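Local coordinates for protein RTX toxin (Vibrio vulnificus CMCP6, PDB 6A7H) that probably inactivates the small GTPases Ras and Rap1 by cleaving them as a Ras/Rap1-specific endopeptidase, at residues 44-49 and 96-101; 154-159 and 186-191; 320-325 and 371-376. All coordinates share one frame; numbering follows the deposited sequence.

Overall arrangement
The three contacts follow one another along the chain, each closing before the next opens. Interaction 1 packs helix 37-57, in the Membrane Localization Domain, against the first turn of helix 98-112. Interactions 2 and 3 both fall in the Pasteurella multocida toxin C2 domain region but belong to different substructures: interaction 2 to a small three-stranded antiparallel sheet, interaction 3 to helices covering a four-stranded parallel sheet. Centres of interactions 1 and 2 are 30 Å apart, about 40 Å separates those of interactions 2 and 3, and 51 Å those of 1 and 3, on opposite sides of the chain's centre. None touches another, so they sample separate parts of an elongated, largely helical toxin chain.

Interaction 1. Residues 44-49 and 96-101; sequences SFELNK and TRPELA. With SO4 (sulfate ion), chain E.
The Phe45 ring meets the start of helix 98-112 obliquely. Its CD2 is 3.8 Å from Ala101 CB, with Pro98 O near the same carbon. With CG anti to the carbonyl carbon, the torsion (chi1 -80°) carries the ring past the proline ring, along Pro98 O, to Ala101 CB, nearly one turn further on. The stem of the side chain is in touch as well, Phe45 CB resting 3.7 Å from Pro98 CB.

The puckered ring of Pro98 takes most of the remaining contacts. Its CG is 3.5 Å from Glu46 OE1, although that carboxylate has its charged partner in Lys50, on its own helix. The Lys49 chain, extended as far as CE, passes the proline at about a right angle, its CD 3.7 Å from Pro98 CG, and carries on until CE lies 3.5 Å from Thr96 O. Nothing polar bonds across, so the grip between the segments is van der Waals packing.

Arg97 is the N-cap residue, and beyond it the helix start holds a sulfate, probably from the crystallisation liquor. Glu99 N donates to sulfate O4 at 3.1 Å, almost straight at 168°, and Leu100 N to O3 at 3.3 Å. This is the familiar anion seat at a helix N-terminus, where the helix dipole would probably help.

Phe45 is also covered by Ile90 and Ala94 of helix 87-94 and by Leu78 of helix 64-78, while helix 20-34 packs on Leu47. The contact thus joins helix 37-57, packed among helices 20-34, 64-78 and 87-94, to the start of helix 98-112.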
loop_
_atom_site.group_PDB
_atom_site.type_symbol
_atom_site.label_atom_id
_atom_site.label_comp_id
_atom_site.label_asym_id
_atom_site.label_seq_id
_atom_site.Cartn_x
_atom_site.Cartn_y
_atom_site.Cartn_z
ATOM N N SER A 44 -20.216 -8.403 13.994
ATOM C CA SER A 44 -20.339 -8.735 15.414
ATOM C C SER A 44 -19.451 -7.835 16.264
ATOM O O SER A 44 -19.840 -7.442 17.364
ATOM C CB SER A 44 -19.988 -10.211 15.682
ATOM O OG SER A 44 -20.880 -11.088 15.016
ATOM N N PHE A 45 -18.255 -7.527 15.762
ATOM C CA PHE A 45 -17.353 -6.624 16.472
ATOM C C PHE A 45 -17.937 -5.216 16.461
ATOM O O PHE A 45 -17.844 -4.474 17.444
ATOM C CB PHE A 45 -15.960 -6.624 15.840
ATOM C CG PHE A 45 -15.095 -7.794 16.248
ATOM C CD1 PHE A 45 -15.087 -8.250 17.551
ATOM C CD2 PHE A 45 -14.285 -8.434 15.319
ATOM C CE1 PHE A 45 -14.287 -9.324 17.929
ATOM C CE2 PHE A 45 -13.489 -9.507 15.690
ATOM C CZ PHE A 45 -13.493 -9.954 16.997
ATOM N N GLU A 46 -18.550 -4.852 15.340
ATOM C CA GLU A 46 -19.175 -3.535 15.214
ATOM C C GLU A 46 -20.440 -3.466 16.079
ATOM O O GLU A 46 -20.774 -2.404 16.618
ATOM C CB GLU A 46 -19.488 -3.223 13.742
ATOM C CG GLU A 46 -20.421 -2.024 13.500
ATOM C CD GLU A 46 -19.802 -0.671 13.870
ATOM O OE1 GLU A 46 -18.569 -0.512 13.744
ATOM O OE2 GLU A 46 -20.560 0.244 14.273
ATOM N N LEU A 47 -21.132 -4.591 16.242
ATOM C CA LEU A 47 -22.271 -4.594 17.164
ATOM C C LEU A 47 -21.782 -4.276 18.576
ATOM O O LEU A 47 -22.391 -3.469 19.294
ATOM C CB LEU A 47 -23.007 -5.933 17.144
ATOM C CG LEU A 47 -24.096 -6.097 18.209
ATOM C CD1 LEU A 47 -25.317 -5.193 17.906
ATOM C CD2 LEU A 47 -24.495 -7.576 18.402
ATOM N N ASN A 48 -20.673 -4.910 18.965
ATOM C CA ASN A 48 -20.117 -4.718 20.301
ATOM C C ASN A 48 -19.662 -3.283 20.499
ATOM O O ASN A 48 -19.879 -2.701 21.561
ATOM C CB ASN A 48 -18.967 -5.696 20.548
ATOM C CG ASN A 48 -19.458 -7.067 21.002
ATOM O OD1 ASN A 48 -20.664 -7.342 21.007
ATOM N ND2 ASN A 48 -18.528 -7.929 21.389
ATOM N N LYS A 49 -19.057 -2.709 19.461
ATOM C CA LYS A 49 -18.569 -1.338 19.528
ATOM C C LYS A 49 -19.728 -0.371 19.676
ATOM O O LYS A 49 -19.614 0.631 20.385
ATOM C CB LYS A 49 -17.742 -0.983 18.287
ATOM C CG LYS A 49 -17.193 0.441 18.274
ATOM C CD LYS A 49 -16.229 0.633 17.094
ATOM C CE LYS A 49 -15.763 2.059 16.949
ATOM N NZ LYS A 49 -16.848 2.993 16.536
ATOM N N THR A 96 -11.804 -0.267 18.600
ATOM C CA THR A 96 -11.779 0.918 17.746
ATOM C C THR A 96 -11.997 0.557 16.274
ATOM O O THR A 96 -12.599 1.328 15.524
ATOM C CB THR A 96 -10.444 1.693 17.892
ATOM O OG1 THR A 96 -9.348 0.791 17.695
ATOM C CG2 THR A 96 -10.322 2.330 19.277
ATOM N N ARG A 97 -11.522 -0.620 15.871
ATOM C CA ARG A 97 -11.462 -0.977 14.458
ATOM C C ARG A 97 -12.045 -2.364 14.177
ATOM O O ARG A 97 -11.306 -3.323 13.977
ATOM C CB ARG A 97 -10.008 -0.902 13.976
ATOM C CG ARG A 97 -9.405 0.511 14.082
ATOM C CD ARG A 97 -7.890 0.489 14.256
ATOM N NE ARG A 97 -7.494 0.091 15.610
ATOM C CZ ARG A 97 -6.247 -0.209 15.971
ATOM N NH1 ARG A 97 -5.252 -0.162 15.086
ATOM N NH2 ARG A 97 -5.992 -0.572 17.220
ATOM N N PRO A 98 -13.382 -2.471 14.153
ATOM C CA PRO A 98 -14.024 -3.778 13.959
ATOM C C PRO A 98 -13.608 -4.526 12.664
ATOM O O PRO A 98 -13.331 -5.730 12.734
ATOM C CB PRO A 98 -15.522 -3.421 13.947
ATOM C CG PRO A 98 -15.611 -2.179 14.771
ATOM C CD PRO A 98 -14.366 -1.403 14.398
ATOM N N GLU A 99 -13.548 -3.847 11.521
ATOM C CA GLU A 99 -13.184 -4.529 10.280
ATOM C C GLU A 99 -11.746 -5.060 10.334
ATOM O O GLU A 99 -11.455 -6.151 9.822
ATOM C CB GLU A 99 -13.362 -3.599 9.065
ATOM C CG GLU A 99 -14.819 -3.200 8.786
ATOM C CD GLU A 99 -15.657 -4.317 8.142
ATOM O OE1 GLU A 99 -15.068 -5.300 7.639
ATOM O OE2 GLU A 99 -16.910 -4.210 8.138
ATOM N N LEU A 100 -10.853 -4.292 10.955
ATOM C CA LEU A 100 -9.457 -4.692 11.080
ATOM C C LEU A 100 -9.338 -5.918 11.992
ATOM O O LEU A 100 -8.603 -6.867 11.699
ATOM C CB LEU A 100 -8.615 -3.529 11.625
ATOM C CG LEU A 100 -7.102 -3.740 11.651
ATOM C CD1 LEU A 100 -6.616 -3.968 10.230
ATOM C CD2 LEU A 100 -6.384 -2.544 12.269
ATOM N N ALA A 101 -10.075 -5.891 13.098
ATOM C CA ALA A 101 -10.067 -6.979 14.054
ATOM C C ALA A 101 -10.539 -8.270 13.379
ATOM O O ALA A 101 -9.960 -9.339 13.576
ATOM C CB ALA A 101 -10.947 -6.634 15.243
HETATM S S SO4 E . -12.595 -0.143 10.933
HETATM O O1 SO4 E . -12.484 0.324 9.552
HETATM O O2 SO4 E . -12.479 1.001 11.841
HETATM O O3 SO4 E . -11.482 -1.079 11.143
HETATM O O4 SO4 E . -13.913 -0.773 11.123
#

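Interaction 2. Residues 154-159 and 186-191; sequences HVDLGE and TKTVHL
Edge strand 153-156 pairs here with the central strand, 188-191, of a three-stranded antiparallel sheet, and Val155 and Val189 form the hydrogen-bonded pair between these two strands. Val155 N gives to Val189 O and Val189 N to Val155 O, both at 3.0 Å; the first lies in the carbonyl plane, the second is tilted 26° from its own.

On one face of the sheet, the flanking non-hydrogen-bonded pair His154 and His190 set their rings rim to rim, planes at 68°. Their ND1 atoms share a hydrogen bond of 2.9 Å, and each nitrogen sits at the edge of the other ring. His154 is gripped at both nitrogens, since NE2 binds Asp239.

On its other side, the central strand begins with a G1 beta bulge against strand 180-183, Lys187 and Thr188 both facing Asp183, and Lys187 takes a left-handed backbone conformation. Its carbonyl still serves the edge strand, with Leu157 N 2.8 Å from Lys187 O. Just there the edge strand turns away through an Asx turn, in which Gly158 N reaches Asp156 OD1 at 3.2 Å from above the carboxylate plane, 56° out of it.

Val155 and Val189 point to the opposite face, where Leu157, just past the strand, brings CD1 to 3.7 Å from Val189 CG1, the two side chains crossing at a slant. Phe164 of helix 161-173 touches both Leu157 and Val189. Helix 205-221 covers Val155 through Leu214.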
loop_
_atom_site.group_PDB
_atom_site.type_symbol
_atom_site.label_atom_id
_atom_site.label_comp_id
_atom_site.label_asym_id
_atom_site.label_seq_id
_atom_site.Cartn_x
_atom_site.Cartn_y
_atom_site.Cartn_z
ATOM N N HIS A 154 -12.507 12.861 -0.581
ATOM C CA HIS A 154 -13.486 13.908 -0.792
ATOM C C HIS A 154 -13.084 15.055 0.106
ATOM O O HIS A 154 -13.448 15.087 1.283
ATOM C CB HIS A 154 -14.885 13.416 -0.479
ATOM C CG HIS A 154 -15.198 12.090 -1.093
ATOM N ND1 HIS A 154 -15.647 11.960 -2.387
ATOM C CD2 HIS A 154 -15.120 10.837 -0.593
ATOM C CE1 HIS A 154 -15.847 10.683 -2.655
ATOM N NE2 HIS A 154 -15.533 9.979 -1.584
ATOM N N VAL A 155 -12.313 15.979 -0.463
ATOM C CA VAL A 155 -11.675 17.056 0.283
ATOM C C VAL A 155 -12.416 18.390 0.192
ATOM O O VAL A 155 -12.545 18.972 -0.888
ATOM C CB VAL A 155 -10.232 17.261 -0.210
ATOM C CG1 VAL A 155 -9.565 18.437 0.529
ATOM C CG2 VAL A 155 -9.432 15.940 -0.071
ATOM N N ASP A 156 -12.907 18.865 1.332
ATOM C CA ASP A 156 -13.477 20.204 1.425
ATOM C C ASP A 156 -12.351 21.238 1.431
ATOM O O ASP A 156 -11.597 21.328 2.392
ATOM C CB ASP A 156 -14.338 20.340 2.680
ATOM C CG ASP A 156 -14.874 21.757 2.887
ATOM O OD1 ASP A 156 -14.883 22.563 1.926
ATOM O OD2 ASP A 156 -15.298 22.057 4.023
ATOM N N LEU A 157 -12.261 22.030 0.366
ATOM C CA LEU A 157 -11.122 22.923 0.156
ATOM C C LEU A 157 -11.276 24.262 0.864
ATOM O O LEU A 157 -10.297 24.990 1.031
ATOM C CB LEU A 157 -10.899 23.147 -1.344
ATOM C CG LEU A 157 -10.511 21.871 -2.084
ATOM C CD1 LEU A 157 -10.889 21.973 -3.565
ATOM C CD2 LEU A 157 -9.012 21.579 -1.910
ATOM N N GLY A 158 -12.495 24.577 1.291
ATOM C CA GLY A 158 -12.772 25.832 1.975
ATOM C C GLY A 158 -12.167 27.022 1.252
ATOM O O GLY A 158 -12.351 27.169 0.047
ATOM N N GLU A 159 -11.407 27.840 1.977
ATOM C CA GLU A 159 -10.815 29.053 1.415
ATOM C C GLU A 159 -9.864 28.801 0.239
ATOM O O GLU A 159 -9.557 29.719 -0.526
ATOM C CB GLU A 159 -10.055 29.818 2.500
ATOM C CG GLU A 159 -8.652 29.280 2.765
ATOM C CD GLU A 159 -7.887 30.110 3.792
ATOM O OE1 GLU A 159 -7.225 31.095 3.390
ATOM O OE2 GLU A 159 -7.952 29.779 4.999
ATOM N N THR A 186 -20.283 22.925 -2.236
ATOM C CA THR A 186 -19.700 22.451 -0.984
ATOM C C THR A 186 -18.187 22.656 -0.986
ATOM O O THR A 186 -17.493 22.230 -0.063
ATOM C CB THR A 186 -20.008 20.973 -0.746
ATOM O OG1 THR A 186 -19.399 20.197 -1.784
ATOM C CG2 THR A 186 -21.518 20.741 -0.757
ATOM N N LYS A 187 -17.695 23.318 -2.031
ATOM C CA LYS A 187 -16.271 23.604 -2.198
ATOM C C LYS A 187 -15.397 22.362 -2.033
ATOM O O LYS A 187 -14.327 22.422 -1.429
ATOM C CB LYS A 187 -15.830 24.691 -1.218
ATOM C CG LYS A 187 -16.656 25.959 -1.333
ATOM C CD LYS A 187 -15.801 27.202 -1.167
ATOM C CE LYS A 187 -16.642 28.462 -1.320
ATOM N NZ LYS A 187 -17.645 28.311 -2.419
ATOM N N THR A 188 -15.852 21.233 -2.564
ATOM C CA THR A 188 -15.071 20.021 -2.430
ATOM C C THR A 188 -14.575 19.489 -3.761
ATOM O O THR A 188 -15.192 19.681 -4.807
ATOM C CB THR A 188 -15.856 18.892 -1.737
ATOM O OG1 THR A 188 -16.801 18.330 -2.651
ATOM C CG2 THR A 188 -16.574 19.412 -0.544
ATOM N N VAL A 189 -13.444 18.807 -3.704
ATOM C CA VAL A 189 -12.977 18.060 -4.844
ATOM C C VAL A 189 -13.131 16.580 -4.518
ATOM O O VAL A 189 -12.774 16.130 -3.423
ATOM C CB VAL A 189 -11.519 18.392 -5.196
ATOM C CG1 VAL A 189 -10.600 18.280 -3.954
ATOM C CG2 VAL A 189 -11.050 17.491 -6.319
ATOM N N HIS A 190 -13.712 15.844 -5.459
ATOM C CA HIS A 190 -13.706 14.390 -5.423
ATOM C C HIS A 190 -12.479 13.919 -6.222
ATOM O O HIS A 190 -12.400 14.102 -7.436
ATOM C CB HIS A 190 -15.020 13.843 -5.982
ATOM C CG HIS A 190 -16.235 14.431 -5.324
ATOM N ND1 HIS A 190 -16.597 14.135 -4.025
ATOM C CD2 HIS A 190 -17.141 15.333 -5.769
ATOM C CE1 HIS A 190 -17.686 14.813 -3.707
ATOM N NE2 HIS A 190 -18.040 15.546 -4.747
ATOM N N LEU A 191 -11.511 13.341 -5.523
ATOM C CA LEU A 191 -10.163 13.177 -6.069
ATOM C C LEU A 191 -9.752 11.712 -6.261
ATOM O O LEU A 191 -9.814 10.919 -5.322
ATOM C CB LEU A 191 -9.169 13.877 -5.150
ATOM C CG LEU A 191 -7.712 13.975 -5.564
ATOM C CD1 LEU A 191 -7.592 14.638 -6.933
ATOM C CD2 LEU A 191 -6.985 14.771 -4.514
#

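Interaction 3. Residues 320-325 and 371-376; sequences FVNEQM and HLDVTL
Val321, near the end of helix 316-323, touches the partner segment through one methyl: its CG1 is 3.8 Å from Leu376 CD1. It also packs on Ile336, Val432 and Ile434 of the parallel sheet.

Asn322 comes next and carries the polar part. Its CG stands anti to the backbone N (chi1 -158°), which sends the amide straight out over the first turn of helix 374-383. There ND2 donates to Thr375 OG1 at 3.1 Å; the bond is nearly straight, 162°, and the hydroxyl oxygen lies almost in the amide plane, 5° out of it. The amide oxygen lies over the backbone, with Asn322 OD1 3.4 Å from Leu376 CA, and accepts a hydrogen bond from Asn379 ND2, one turn further along that helix.

Met325, at the start of the following helix, closes the contact. Its chain runs extended and bends only at the last torsion, bringing CE to 3.6 Å from Leu376 CD1. That one leucine methyl therefore touches both Val321 and Met325, while Leu338 of strand 333-338 packs on the same leucine.

Helices 316-323 and 325-330 are joined to the start of helix 374-383 by apolar contacts on Leu376 and by the polar bond of Asn322. With ND2 giving to Thr375 and OD1 receiving from Asn379, the Asn322 amide is held at both ends; a flip would set its NH2 against Asn379 ND2, which probably fixes its orientation.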
loop_
_atom_site.group_PDB
_atom_site.type_symbol
_atom_site.label_atom_id
_atom_site.label_comp_id
_atom_site.label_asym_id
_atom_site.label_seq_id
_atom_site.Cartn_x
_atom_site.Cartn_y
_atom_site.Cartn_z
ATOM N N PHE A 320 23.061 2.606 -18.730
ATOM C CA PHE A 320 23.472 1.330 -19.323
ATOM C C PHE A 320 22.327 0.614 -20.042
ATOM O O PHE A 320 22.487 0.156 -21.174
ATOM C CB PHE A 320 24.056 0.384 -18.263
ATOM C CG PHE A 320 24.369 -0.988 -18.799
ATOM C CD1 PHE A 320 25.599 -1.251 -19.385
ATOM C CD2 PHE A 320 23.428 -2.012 -18.734
ATOM C CE1 PHE A 320 25.893 -2.515 -19.889
ATOM C CE2 PHE A 320 23.703 -3.266 -19.242
ATOM C CZ PHE A 320 24.942 -3.525 -19.820
ATOM N N VAL A 321 21.188 0.500 -19.372
ATOM C CA VAL A 321 20.033 -0.187 -19.948
ATOM C C VAL A 321 19.625 0.446 -21.275
ATOM O O VAL A 321 19.197 -0.254 -22.200
ATOM C CB VAL A 321 18.839 -0.176 -18.966
ATOM C CG1 VAL A 321 17.558 -0.511 -19.675
ATOM C CG2 VAL A 321 19.085 -1.177 -17.857
ATOM N N ASN A 322 19.791 1.767 -21.363
ATOM C CA ASN A 322 19.450 2.530 -22.560
ATOM C C ASN A 322 20.486 2.373 -23.671
ATOM O O ASN A 322 20.149 1.983 -24.786
ATOM C CB ASN A 322 19.283 4.015 -22.215
ATOM C CG ASN A 322 18.443 4.769 -23.235
ATOM O OD1 ASN A 322 17.807 4.170 -24.106
ATOM N ND2 ASN A 322 18.443 6.094 -23.132
ATOM N N GLU A 323 21.744 2.674 -23.355
ATOM C CA GLU A 323 22.831 2.640 -24.335
ATOM C C GLU A 323 23.174 1.227 -24.819
ATOM O O GLU A 323 23.578 1.032 -25.964
ATOM C CB GLU A 323 24.094 3.280 -23.747
ATOM C CG GLU A 323 23.965 4.732 -23.306
ATOM C CD GLU A 323 25.303 5.339 -22.868
ATOM O OE1 GLU A 323 25.349 6.578 -22.687
ATOM O OE2 GLU A 323 26.303 4.590 -22.700
ATOM N N GLN A 324 23.042 0.248 -23.930
ATOM C CA GLN A 324 23.394 -1.134 -24.252
ATOM C C GLN A 324 22.175 -2.025 -24.429
ATOM O O GLN A 324 22.265 -3.237 -24.241
ATOM C CB GLN A 324 24.285 -1.729 -23.162
ATOM C CG GLN A 324 25.625 -1.047 -23.026
ATOM C CD GLN A 324 26.396 -1.025 -24.325
ATOM O OE1 GLN A 324 26.313 -1.957 -25.129
ATOM N NE2 GLN A 324 27.151 0.050 -24.545
ATOM N N MET A 325 21.042 -1.427 -24.790
ATOM C CA MET A 325 19.800 -2.183 -24.902
ATOM C C MET A 325 19.914 -3.322 -25.916
ATOM O O MET A 325 19.349 -4.394 -25.700
ATOM C CB MET A 325 18.634 -1.262 -25.265
ATOM C CG MET A 325 17.276 -1.904 -25.006
ATOM S SD MET A 325 15.863 -0.825 -25.284
ATOM C CE MET A 325 16.092 0.380 -23.981
ATOM N N HIS A 371 12.880 12.312 -13.643
ATOM C CA HIS A 371 14.066 12.531 -14.464
ATOM C C HIS A 371 14.460 11.301 -15.274
ATOM O O HIS A 371 15.627 10.920 -15.300
ATOM C CB HIS A 371 15.238 12.962 -13.586
ATOM C CG HIS A 371 14.882 14.022 -12.599
ATOM N ND1 HIS A 371 14.828 15.359 -12.932
ATOM C CD2 HIS A 371 14.539 13.943 -11.292
ATOM C CE1 HIS A 371 14.476 16.058 -11.869
ATOM N NE2 HIS A 371 14.297 15.223 -10.859
ATOM N N LEU A 372 13.483 10.671 -15.916
ATOM C CA LEU A 372 13.739 9.527 -16.796
ATOM C C LEU A 372 13.818 9.982 -18.254
ATOM O O LEU A 372 13.064 10.863 -18.667
ATOM C CB LEU A 372 12.638 8.468 -16.627
ATOM C CG LEU A 372 12.703 7.722 -15.294
ATOM C CD1 LEU A 372 11.568 6.710 -15.117
ATOM C CD2 LEU A 372 14.051 7.039 -15.201
ATOM N N ASP A 373 14.715 9.376 -19.030
ATOM C CA ASP A 373 14.870 9.729 -20.439
ATOM C C ASP A 373 13.770 9.129 -21.305
ATOM O O ASP A 373 13.530 7.921 -21.297
ATOM C CB ASP A 373 16.228 9.284 -20.979
ATOM C CG ASP A 373 17.362 10.141 -20.476
ATOM O OD1 ASP A 373 17.088 11.265 -20.009
ATOM O OD2 ASP A 373 18.527 9.698 -20.554
ATOM N N VAL A 374 13.114 9.982 -22.076
ATOM C CA VAL A 374 12.062 9.515 -22.957
ATOM C C VAL A 374 12.649 8.527 -23.979
ATOM O O VAL A 374 11.955 7.605 -24.403
ATOM C CB VAL A 374 11.361 10.707 -23.655
ATOM C CG1 VAL A 374 12.252 11.272 -24.717
ATOM C CG2 VAL A 374 10.043 10.297 -24.251
ATOM N N THR A 375 13.937 8.672 -24.331
ATOM C CA THR A 375 14.538 7.783 -25.333
ATOM C C THR A 375 14.607 6.327 -24.866
ATOM O O THR A 375 14.593 5.420 -25.694
ATOM C CB THR A 375 15.972 8.217 -25.755
ATOM O OG1 THR A 375 16.841 8.237 -24.621
ATOM C CG2 THR A 375 15.951 9.582 -26.424
ATOM N N LEU A 376 14.684 6.106 -23.557
ATOM C CA LEU A 376 14.633 4.749 -23.008
ATOM C C LEU A 376 13.367 4.050 -23.488
ATOM O O LEU A 376 13.398 2.899 -23.942
ATOM C CB LEU A 376 14.681 4.776 -21.476
ATOM C CG LEU A 376 14.515 3.453 -20.725
ATOM C CD1 LEU A 376 15.641 2.491 -21.071
ATOM C CD2 LEU A 376 14.482 3.707 -19.235
#